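Local structure of oxidoreductase (Azotobacter vinelandii, 7D5M) at residues 170-175 with 204-209; 142-147 with 269-274. The protein binds NAD+ and, as a homolog of inositol dehydrogenase, probably oxidises a hydroxyl group of a polyol or sugar substrate. One frame throughout, in Å; residues are numbered along the deposited sequence.

Contact 1 of 2, residues 170-175 with 204-209; sequences MQFAHG and GDVGTH. With NAD (nicotinamide-adenine-dinucleotide), chain B.
A single water ties His174 of 170-175 to Asp205 of the helix: its oxygen lies 2.8 Å from His174 NE2, in the plane of the imidazole at its edge, and it donates to Asp205 OD2, also at 2.8 Å. Both groups have a second anchor, His174 ND1 on the backbone N of Phe176 and Asp205 OD1 in a salt bridge with Arg191, so the water spans two side chains already fixed at the other end.

The rest of the contact is apolar. Phe172 has CG anti to the backbone N (chi1 -162°), which carries its ring off the sheet and against helix 202-217. Val206 packs onto one face of that ring, CB lying 3.5 Å from Phe172 CG and offset toward the rim, a CH-pi contact with CB 24° off the ring normal. The Val206 carbonyl comes up as well, its O 3.4 Å from Phe172 CD2, while Val206 CG2 rests on the strand backbone, 3.5 Å from Phe172 O. The CB of His209 meets the ring at the edge, near its plane.

A wider pi-type turn at 204-207 shapes this part of the helix, and Thr208 OG1 reaches back to Gly204 O (2.8 Å), from above the carbonyl plane. The NE2 side of the His209 imidazole borders the carboxamide, with NE2 3.3 Å from NAD N7N and O7N at the ring's edge. Asp205 and His209 are spaced as in the Asp-x-x-x-His pattern of related inositol dehydrogenases, where such residues are thought to serve catalysis; Lys115 NZ hydrogen-bonds Asp205 O. Phe172 and Val206 thus join strand and helix by apolar packing one turn from His209, whose imidazole, beside the carboxamide, is placed consistently with a role in proton transfer.

Contact 2 of 2, residues 142-147 with 269-274; sequences YGYAGH and HGQKIR
Tyr144 meets Gln271 and His269 from a short 3-10 turn, 143-146, that leads from the last strand of the Rossmann-type parallel sheet to helix 148-158; the partners come from segment 269-274, which runs into strand 271-277 of the large mixed sheet. Gly143 is the first residue of the turn. Next comes Tyr144, with CG anti to the carbonyl carbon (chi1 -58°), which sends the phenol across to the sheet. Gln271, its chain fully extended, brings NE2 over the centre of the phenol ring, 3.4 Å from Tyr144 CG. The amide plane stands 89° to the ring, a geometry that would let an N-H look into the pi cloud, while Asp286 OD2 takes a hydrogen bond from the same nitrogen. At the far tip of the phenol, Tyr144 OH touches the edge of the His269 ring, 3.2 Å from His269 CE1 and in the imidazole plane, while His269 ND1 bonds to Asp286 OD2. With an alanine here the Gln271 amide is likely to lose its aromatic floor, opening a gap beside His269. Ala145 N bonds back to Tyr142 O, Gly146 N bonds to Gly143 O, and Gly146 O receives Asn335 ND2 from helix 329-349. His147 follows the turn, its ND1 making a weak bond of 3.4 Å to Tyr144 O.

Overall arrangement
Contacts 1 and 2 are next-door neighbours, their centres about 9 Å apart, because strands 165-173 and 271-277 run antiparallel side by side in the mixed sheet. Gln171 stitches them together: its O lies 2.9 Å from Lys272 N, and its NE2 3.0 Å from Gly270 O, both probable hydrogen bonds. On the helix side the side chains of the two contacts touch: His209 CB packs 3.4 Å from Gln271 OE1, and the His209 and Tyr144 rings meet edge-to-face. Both contacts border the cofactor: His209 approaches the NAD carboxamide from helix 202-217, and the Tyr144 side chain is about 4 Å from NAD at the nearest atoms.

Contact 1 of 2, residues 170-175 with 204-209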
ATOM      1  N   MET A 170     -13.769  -6.972  13.087  1.00 12.49           N
ATOM      2  CA  MET A 170     -13.301  -5.798  13.850  1.00 12.78           C
ATOM      3  C   MET A 170     -11.990  -6.159  14.532  1.00 13.20           C
ATOM      4  O   MET A 170     -11.857  -7.298  15.036  1.00 12.96           O
ATOM      5  CB  MET A 170     -14.347  -5.407  14.889  1.00 13.62           C
ATOM      6  CG  MET A 170     -15.575  -4.798  14.264  1.00 13.88           C
ATOM      7  SD  MET A 170     -16.981  -4.864  15.351  1.00 14.06           S
ATOM      8  CE  MET A 170     -17.530  -6.554  15.106  1.00 13.68           C
ATOM      9  N   GLN A 171     -11.051  -5.218  14.546  1.00 12.86           N
ATOM     10  CA  GLN A 171      -9.830  -5.367  15.354  1.00 12.56           C
ATOM     11  C   GLN A 171      -9.424  -3.994  15.873  1.00 11.80           C
ATOM     12  O   GLN A 171      -9.663  -2.979  15.199  1.00 11.19           O
ATOM     13  CB  GLN A 171      -8.721  -6.069  14.570  1.00 13.18           C
ATOM     14  CG  GLN A 171      -8.144  -5.257  13.419  1.00 14.02           C
ATOM     15  CD  GLN A 171      -6.886  -5.857  12.832  1.00 14.83           C
ATOM     16  OE1 GLN A 171      -6.910  -6.929  12.227  1.00 17.00           O
ATOM     17  NE2 GLN A 171      -5.770  -5.161  12.995  1.00 14.11           N
ATOM     18  N   PHE A 172      -8.858  -3.988  17.064  1.00 11.21           N
ATOM     19  CA  PHE A 172      -8.007  -2.883  17.550  1.00 11.06           C
ATOM     20  C   PHE A 172      -6.818  -3.563  18.218  1.00 11.09           C
ATOM     21  O   PHE A 172      -6.938  -3.992  19.373  1.00 10.53           O
ATOM     22  CB  PHE A 172      -8.800  -1.917  18.432  1.00 11.68           C
ATOM     23  CG  PHE A 172      -8.153  -0.567  18.609  1.00 11.69           C
ATOM     24  CD1 PHE A 172      -6.786  -0.391  18.449  1.00 12.60           C
ATOM     25  CD2 PHE A 172      -8.918   0.538  18.950  1.00 12.66           C
ATOM     26  CE1 PHE A 172      -6.202   0.851  18.632  1.00 12.29           C
ATOM     27  CE2 PHE A 172      -8.329   1.776  19.148  1.00 12.59           C
ATOM     28  CZ  PHE A 172      -6.976   1.936  18.974  1.00 12.48           C
ATOM     29  N   ALA A 173      -5.749  -3.754  17.453  1.00 10.73           N
ATOM     30  CA  ALA A 173      -4.613  -4.630  17.809  1.00 10.86           C
ATOM     31  C   ALA A 173      -3.311  -3.867  17.586  1.00 10.93           C
ATOM     32  O   ALA A 173      -2.801  -3.861  16.459  1.00 10.82           O
ATOM     33  CB  ALA A 173      -4.669  -5.895  16.987  1.00 10.80           C
ATOM     34  N   HIS A 174      -2.817  -3.220  18.641  1.00 10.75           N
ATOM     35  CA  HIS A 174      -1.539  -2.472  18.659  1.00 10.81           C
ATOM     36  C   HIS A 174      -0.520  -3.249  19.499  1.00 10.88           C
ATOM     37  O   HIS A 174      -0.911  -4.200  20.187  1.00 10.47           O
ATOM     38  CB  HIS A 174      -1.757  -1.047  19.175  1.00 11.02           C
ATOM     39  CG  HIS A 174      -2.059  -0.979  20.630  1.00 11.26           C
ATOM     40  ND1 HIS A 174      -1.062  -0.962  21.590  1.00 11.84           N
ATOM     41  CD2 HIS A 174      -3.232  -0.918  21.289  1.00 11.73           C
ATOM     42  CE1 HIS A 174      -1.620  -0.891  22.788  1.00 12.14           C
ATOM     43  NE2 HIS A 174      -2.951  -0.838  22.624  1.00 11.72           N
ATOM     44  N   GLY A 175       0.752  -2.858  19.424  1.00 10.97           N
ATOM     45  CA  GLY A 175       1.839  -3.603  20.073  1.00 11.23           C
ATOM     46  C   GLY A 175       2.498  -2.824  21.195  1.00 11.39           C
ATOM     47  O   GLY A 175       3.522  -3.295  21.699  1.00 11.39           O
ATOM     48  N   GLY A 204     -12.180  -3.537  27.019  1.00 12.68           N
ATOM     49  CA  GLY A 204     -12.731  -2.216  27.365  1.00 13.27           C
ATOM     50  C   GLY A 204     -11.919  -1.100  26.750  1.00 14.36           C
ATOM     51  O   GLY A 204     -12.515  -0.097  26.306  1.00 15.44           O
ATOM     52  N   ASP A 205     -10.596  -1.247  26.716  1.00 14.04           N
ATOM     53  CA  ASP A 205      -9.691  -0.130  26.349  1.00 13.90           C
ATOM     54  C   ASP A 205      -9.742   0.093  24.834  1.00 13.37           C
ATOM     55  O   ASP A 205      -9.765   1.264  24.388  1.00 12.15           O
ATOM     56  CB  ASP A 205      -8.263  -0.386  26.818  1.00 14.51           C
ATOM     57  CG  ASP A 205      -7.410   0.862  26.777  1.00 15.42           C
ATOM     58  OD1 ASP A 205      -7.745   1.813  27.496  1.00 16.38           O
ATOM     59  OD2 ASP A 205      -6.437   0.889  26.001  1.00 16.40           O
ATOM     60  N   VAL A 206      -9.729  -0.984  24.052  1.00 12.79           N
ATOM     61  CA  VAL A 206      -9.601  -0.836  22.575  1.00 12.42           C
ATOM     62  C   VAL A 206     -10.707  -1.602  21.844  1.00 11.67           C
ATOM     63  O   VAL A 206     -11.204  -1.065  20.859  1.00 11.51           O
ATOM     64  CB  VAL A 206      -8.180  -1.189  22.098  1.00 12.31           C
ATOM     65  CG1 VAL A 206      -7.162  -0.174  22.616  1.00 12.41           C
ATOM     66  CG2 VAL A 206      -7.775  -2.609  22.461  1.00 12.54           C
ATOM     67  N   GLY A 207     -11.120  -2.782  22.309  1.00 11.65           N
ATOM     68  CA  GLY A 207     -12.141  -3.586  21.611  1.00 11.45           C
ATOM     69  C   GLY A 207     -13.436  -2.818  21.383  1.00 11.59           C
ATOM     70  O   GLY A 207     -14.075  -3.008  20.324  1.00 10.94           O
ATOM     71  N   THR A 208     -13.827  -1.972  22.334  1.00 11.35           N
ATOM     72  CA  THR A 208     -15.131  -1.260  22.304  1.00 11.51           C
ATOM     73  C   THR A 208     -15.129  -0.181  21.212  1.00 11.35           C
ATOM     74  O   THR A 208     -16.226   0.238  20.802  1.00 11.10           O
ATOM     75  CB  THR A 208     -15.492  -0.652  23.662  1.00 11.99           C
ATOM     76  OG1 THR A 208     -14.358   0.054  24.153  1.00 13.47           O
ATOM     77  CG2 THR A 208     -15.933  -1.696  24.661  1.00 12.63           C
ATOM     78  N   HIS A 209     -13.965   0.250  20.730  1.00 11.03           N
ATOM     79  CA  HIS A 209     -13.902   1.293  19.673  1.00 11.11           C
ATOM     80  C   HIS A 209     -14.478   0.770  18.357  1.00 11.22           C
ATOM     81  O   HIS A 209     -15.430   1.352  17.835  1.00 11.35           O
ATOM     82  CB  HIS A 209     -12.492   1.858  19.538  1.00 10.76           C
ATOM     83  CG  HIS A 209     -12.192   2.952  20.501  1.00 10.85           C
ATOM     84  ND1 HIS A 209     -12.946   4.108  20.572  1.00 10.57           N
ATOM     85  CD2 HIS A 209     -11.209   3.074  21.421  1.00 10.97           C
ATOM     86  CE1 HIS A 209     -12.423   4.908  21.483  1.00 11.02           C
ATOM     87  NE2 HIS A 209     -11.360   4.292  22.036  1.00 10.71           N
TER
HETATM   88  PA  NAD B 500      -3.936   9.405  32.309  1.00 22.31           P
HETATM   89  O1A NAD B 500      -3.532   8.593  33.500  1.00 23.28           O
HETATM   90  O2A NAD B 500      -2.955   9.691  31.215  1.00 20.27           O
HETATM   91  O5B NAD B 500      -4.559  10.792  32.827  1.00 21.11           O
HETATM   92  C5B NAD B 500      -5.360  10.885  34.046  1.00 19.22           C
HETATM   93  C4B NAD B 500      -5.514  12.348  34.384  1.00 18.31           C
HETATM   94  O4B NAD B 500      -6.585  12.531  35.345  1.00 17.49           O
HETATM   95  C3B NAD B 500      -4.284  13.002  35.026  1.00 17.91           C
HETATM   96  O3B NAD B 500      -4.203  14.362  34.626  1.00 16.96           O
HETATM   97  C2B NAD B 500      -4.594  12.856  36.520  1.00 17.11           C
HETATM   98  O2B NAD B 500      -3.900  13.753  37.356  1.00 16.39           O
HETATM   99  C1B NAD B 500      -6.080  13.180  36.495  1.00 17.63           C
HETATM  100  N9A NAD B 500      -6.838  12.694  37.638  1.00 18.69           N
HETATM  101  C8A NAD B 500      -6.782  11.434  38.176  1.00 18.17           C
HETATM  102  N7A NAD B 500      -7.630  11.254  39.157  1.00 18.83           N
HETATM  103  C5A NAD B 500      -8.303  12.461  39.261  1.00 19.06           C
HETATM  104  C6A NAD B 500      -9.340  12.892  40.112  1.00 19.67           C
HETATM  105  N6A NAD B 500      -9.915  12.114  41.033  1.00 19.35           N
HETATM  106  N1A NAD B 500      -9.795  14.158  39.944  1.00 19.96           N
HETATM  107  C2A NAD B 500      -9.214  14.928  39.011  1.00 19.43           C
HETATM  108  N3A NAD B 500      -8.244  14.626  38.145  1.00 18.79           N
HETATM  109  C4A NAD B 500      -7.825  13.360  38.325  1.00 19.04           C
HETATM  110  O3  NAD B 500      -5.217   8.715  31.602  1.00 21.69           O
HETATM  111  PN  NAD B 500      -5.716   8.813  30.061  1.00 21.76           P
HETATM  112  O1N NAD B 500      -4.966   7.813  29.224  1.00 22.52           O
HETATM  113  O2N NAD B 500      -5.704  10.253  29.643  1.00 18.56           O
HETATM  114  O5D NAD B 500      -7.225   8.287  30.174  1.00 22.26           O
HETATM  115  C5D NAD B 500      -8.203   8.959  30.971  1.00 20.09           C
HETATM  116  C4D NAD B 500      -9.539   8.423  30.538  1.00 20.46           C
HETATM  117  O4D NAD B 500      -9.686   8.637  29.111  1.00 20.51           O
HETATM  118  C3D NAD B 500      -9.712   6.914  30.749  1.00 19.21           C
HETATM  119  O3D NAD B 500     -11.058   6.635  31.090  1.00 19.76           O
HETATM  120  C2D NAD B 500      -9.338   6.327  29.383  1.00 20.29           C
HETATM  121  O2D NAD B 500      -9.943   5.068  29.130  1.00 18.49           O
HETATM  122  C1D NAD B 500      -9.914   7.397  28.454  1.00 21.01           C
HETATM  123  N1N NAD B 500      -9.278   7.458  27.103  1.00 20.98           N
HETATM  124  C2N NAD B 500     -10.082   7.437  25.983  1.00 21.59           C
HETATM  125  C3N NAD B 500      -9.522   7.441  24.704  1.00 20.09           C
HETATM  126  C7N NAD B 500     -10.470   7.578  23.532  1.00 19.39           C
HETATM  127  O7N NAD B 500     -11.634   7.936  23.745  1.00 17.44           O
HETATM  128  N7N NAD B 500      -9.989   7.334  22.317  1.00 15.95           N
HETATM  129  C4N NAD B 500      -8.133   7.337  24.574  1.00 21.56           C
HETATM  130  C5N NAD B 500      -7.335   7.342  25.718  1.00 20.98           C
HETATM  131  C6N NAD B 500      -7.924   7.554  26.946  1.00 21.30           C
HETATM  132  O   HOH W   1      -4.613  -0.857  24.898  1.00 19.34           O

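Contact 2 of 2, residues 142-147 with 269-274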
ATOM      1  N   TYR A 142     -16.297   7.996  21.835  1.00 12.63           N
ATOM      2  CA  TYR A 142     -15.979   7.041  20.745  1.00 12.28           C
ATOM      3  C   TYR A 142     -15.551   7.875  19.530  1.00 11.09           C
ATOM      4  O   TYR A 142     -16.313   8.020  18.562  1.00 10.85           O
ATOM      5  CB  TYR A 142     -17.176   6.141  20.452  1.00 12.94           C
ATOM      6  CG  TYR A 142     -17.454   5.101  21.505  1.00 13.22           C
ATOM      7  CD1 TYR A 142     -16.536   4.100  21.790  1.00 14.57           C
ATOM      8  CD2 TYR A 142     -18.660   5.085  22.187  1.00 13.61           C
ATOM      9  CE1 TYR A 142     -16.800   3.122  22.738  1.00 14.49           C
ATOM     10  CE2 TYR A 142     -18.941   4.115  23.133  1.00 14.47           C
ATOM     11  CZ  TYR A 142     -18.015   3.123  23.403  1.00 15.00           C
ATOM     12  OH  TYR A 142     -18.270   2.151  24.330  1.00 17.31           O
ATOM     13  N   GLY A 143     -14.366   8.468  19.635  1.00 10.62           N
ATOM     14  CA  GLY A 143     -13.910   9.593  18.809  1.00 10.26           C
ATOM     15  C   GLY A 143     -13.799   9.204  17.349  1.00 10.17           C
ATOM     16  O   GLY A 143     -14.024  10.067  16.500  1.00  9.94           O
ATOM     17  N   TYR A 144     -13.474   7.942  17.060  1.00  9.66           N
ATOM     18  CA  TYR A 144     -13.236   7.486  15.665  1.00 10.02           C
ATOM     19  C   TYR A 144     -14.530   7.616  14.862  1.00  9.87           C
ATOM     20  O   TYR A 144     -14.476   7.742  13.637  1.00  9.49           O
ATOM     21  CB  TYR A 144     -12.688   6.059  15.646  1.00 10.17           C
ATOM     22  CG  TYR A 144     -11.414   5.938  16.437  1.00  9.80           C
ATOM     23  CD1 TYR A 144     -10.210   6.387  15.914  1.00 10.22           C
ATOM     24  CD2 TYR A 144     -11.426   5.474  17.745  1.00  9.79           C
ATOM     25  CE1 TYR A 144      -9.036   6.318  16.644  1.00 10.15           C
ATOM     26  CE2 TYR A 144     -10.259   5.405  18.492  1.00 10.03           C
ATOM     27  CZ  TYR A 144      -9.064   5.836  17.941  1.00 10.19           C
ATOM     28  OH  TYR A 144      -7.906   5.785  18.656  1.00 10.45           O
ATOM     29  N   ALA A 145     -15.676   7.622  15.544  1.00 10.07           N
ATOM     30  CA  ALA A 145     -17.008   7.682  14.905  1.00 10.08           C
ATOM     31  C   ALA A 145     -17.247   9.074  14.298  1.00 10.25           C
ATOM     32  O   ALA A 145     -18.220   9.229  13.521  1.00 10.63           O
ATOM     33  CB  ALA A 145     -18.059   7.318  15.917  1.00 10.38           C
ATOM     34  N   GLY A 146     -16.401  10.052  14.628  1.00 10.01           N
ATOM     35  CA  GLY A 146     -16.436  11.402  14.048  1.00  9.88           C
ATOM     36  C   GLY A 146     -15.907  11.468  12.627  1.00 10.24           C
ATOM     37  O   GLY A 146     -16.107  12.513  11.966  1.00 11.01           O
ATOM     38  N   HIS A 147     -15.192  10.444  12.151  1.00 10.26           N
ATOM     39  CA  HIS A 147     -14.641  10.429  10.769  1.00 10.40           C
ATOM     40  C   HIS A 147     -15.792  10.312   9.763  1.00 10.50           C
ATOM     41  O   HIS A 147     -16.608   9.371   9.901  1.00 10.58           O
ATOM     42  CB  HIS A 147     -13.596   9.328  10.597  1.00 10.22           C
ATOM     43  CG  HIS A 147     -12.267   9.701  11.164  1.00 10.23           C
ATOM     44  ND1 HIS A 147     -11.702   9.031  12.233  1.00 10.90           N
ATOM     45  CD2 HIS A 147     -11.396  10.678  10.827  1.00  9.86           C
ATOM     46  CE1 HIS A 147     -10.540   9.585  12.525  1.00  9.78           C
ATOM     47  NE2 HIS A 147     -10.330  10.583  11.683  1.00 11.17           N
ATOM     48  N   HIS A 269      -1.306   0.811  15.555  1.00 11.69           N
ATOM     49  CA  HIS A 269      -2.683   1.037  16.066  1.00 10.99           C
ATOM     50  C   HIS A 269      -3.572  -0.126  15.650  1.00 10.79           C
ATOM     51  O   HIS A 269      -4.097  -0.814  16.530  1.00 10.60           O
ATOM     52  CB  HIS A 269      -3.232   2.387  15.586  1.00 11.27           C
ATOM     53  CG  HIS A 269      -3.700   3.268  16.693  1.00 11.68           C
ATOM     54  ND1 HIS A 269      -4.950   3.858  16.691  1.00 11.97           N
ATOM     55  CD2 HIS A 269      -3.084   3.683  17.822  1.00 12.03           C
ATOM     56  CE1 HIS A 269      -5.084   4.593  17.774  1.00 12.08           C
ATOM     57  NE2 HIS A 269      -3.952   4.494  18.495  1.00 12.44           N
ATOM     58  N   GLY A 270      -3.710  -0.329  14.344  1.00 10.36           N
ATOM     59  CA  GLY A 270      -4.360  -1.524  13.781  1.00 10.33           C
ATOM     60  C   GLY A 270      -5.821  -1.580  14.162  1.00  9.97           C
ATOM     61  O   GLY A 270      -6.292  -2.665  14.500  1.00 10.37           O
ATOM     62  N   GLN A 271      -6.525  -0.446  14.144  1.00  9.99           N
ATOM     63  CA  GLN A 271      -7.999  -0.466  14.307  1.00 10.00           C
ATOM     64  C   GLN A 271      -8.625  -0.557  12.913  1.00 10.23           C
ATOM     65  O   GLN A 271      -8.482   0.380  12.133  1.00  9.87           O
ATOM     66  CB  GLN A 271      -8.534   0.751  15.057  1.00 10.12           C
ATOM     67  CG  GLN A 271     -10.023   0.622  15.313  1.00 10.46           C
ATOM     68  CD  GLN A 271     -10.689   1.841  15.905  1.00 10.85           C
ATOM     69  OE1 GLN A 271     -11.880   1.806  16.192  1.00 10.74           O
ATOM     70  NE2 GLN A 271      -9.935   2.921  16.087  1.00 10.36           N
ATOM     71  N   LYS A 272      -9.284  -1.664  12.618  1.00 10.61           N
ATOM     72  CA  LYS A 272      -9.889  -1.892  11.290  1.00 11.10           C
ATOM     73  C   LYS A 272     -11.288  -2.465  11.483  1.00 10.94           C
ATOM     74  O   LYS A 272     -11.524  -3.208  12.454  1.00 10.83           O
ATOM     75  CB  LYS A 272      -9.002  -2.813  10.447  1.00 12.20           C
ATOM     76  CG  LYS A 272      -7.550  -2.359  10.300  1.00 12.89           C
ATOM     77  CD  LYS A 272      -6.604  -3.352   9.619  1.00 14.18           C
ATOM     78  CE  LYS A 272      -5.397  -2.652   9.032  1.00 14.98           C
ATOM     79  NZ  LYS A 272      -4.295  -3.579   8.675  1.00 16.12           N
ATOM     80  N   ILE A 273     -12.185  -2.130  10.569  1.00 10.43           N
ATOM     81  CA  ILE A 273     -13.519  -2.775  10.509  1.00 10.15           C
ATOM     82  C   ILE A 273     -13.792  -3.123   9.052  1.00  9.80           C
ATOM     83  O   ILE A 273     -13.635  -2.267   8.179  1.00  9.02           O
ATOM     84  CB  ILE A 273     -14.626  -1.911  11.135  1.00 10.28           C
ATOM     85  CG1 ILE A 273     -15.988  -2.592  10.980  1.00 10.82           C
ATOM     86  CG2 ILE A 273     -14.638  -0.496  10.580  1.00 10.36           C
ATOM     87  CD1 ILE A 273     -17.030  -2.084  11.931  1.00 10.50           C
ATOM     88  N   ARG A 274     -14.116  -4.386   8.807  1.00  9.61           N
ATOM     89  CA  ARG A 274     -14.509  -4.856   7.461  1.00  9.81           C
ATOM     90  C   ARG A 274     -15.931  -5.387   7.589  1.00 10.22           C
ATOM     91  O   ARG A 274     -16.160  -6.281   8.417  1.00 10.44           O
ATOM     92  CB  ARG A 274     -13.554  -5.931   6.939  1.00  9.90           C
ATOM     93  CG  ARG A 274     -13.879  -6.407   5.531  1.00 10.00           C
ATOM     94  CD  ARG A 274     -12.895  -7.447   5.020  1.00 10.31           C
ATOM     95  NE  ARG A 274     -13.175  -7.840   3.651  1.00 10.30           N
ATOM     96  CZ  ARG A 274     -12.788  -7.186   2.562  1.00 10.37           C
ATOM     97  NH1 ARG A 274     -12.072  -6.071   2.639  1.00 10.20           N
ATOM     98  NH2 ARG A 274     -13.115  -7.660   1.374  1.00 10.52           N
TER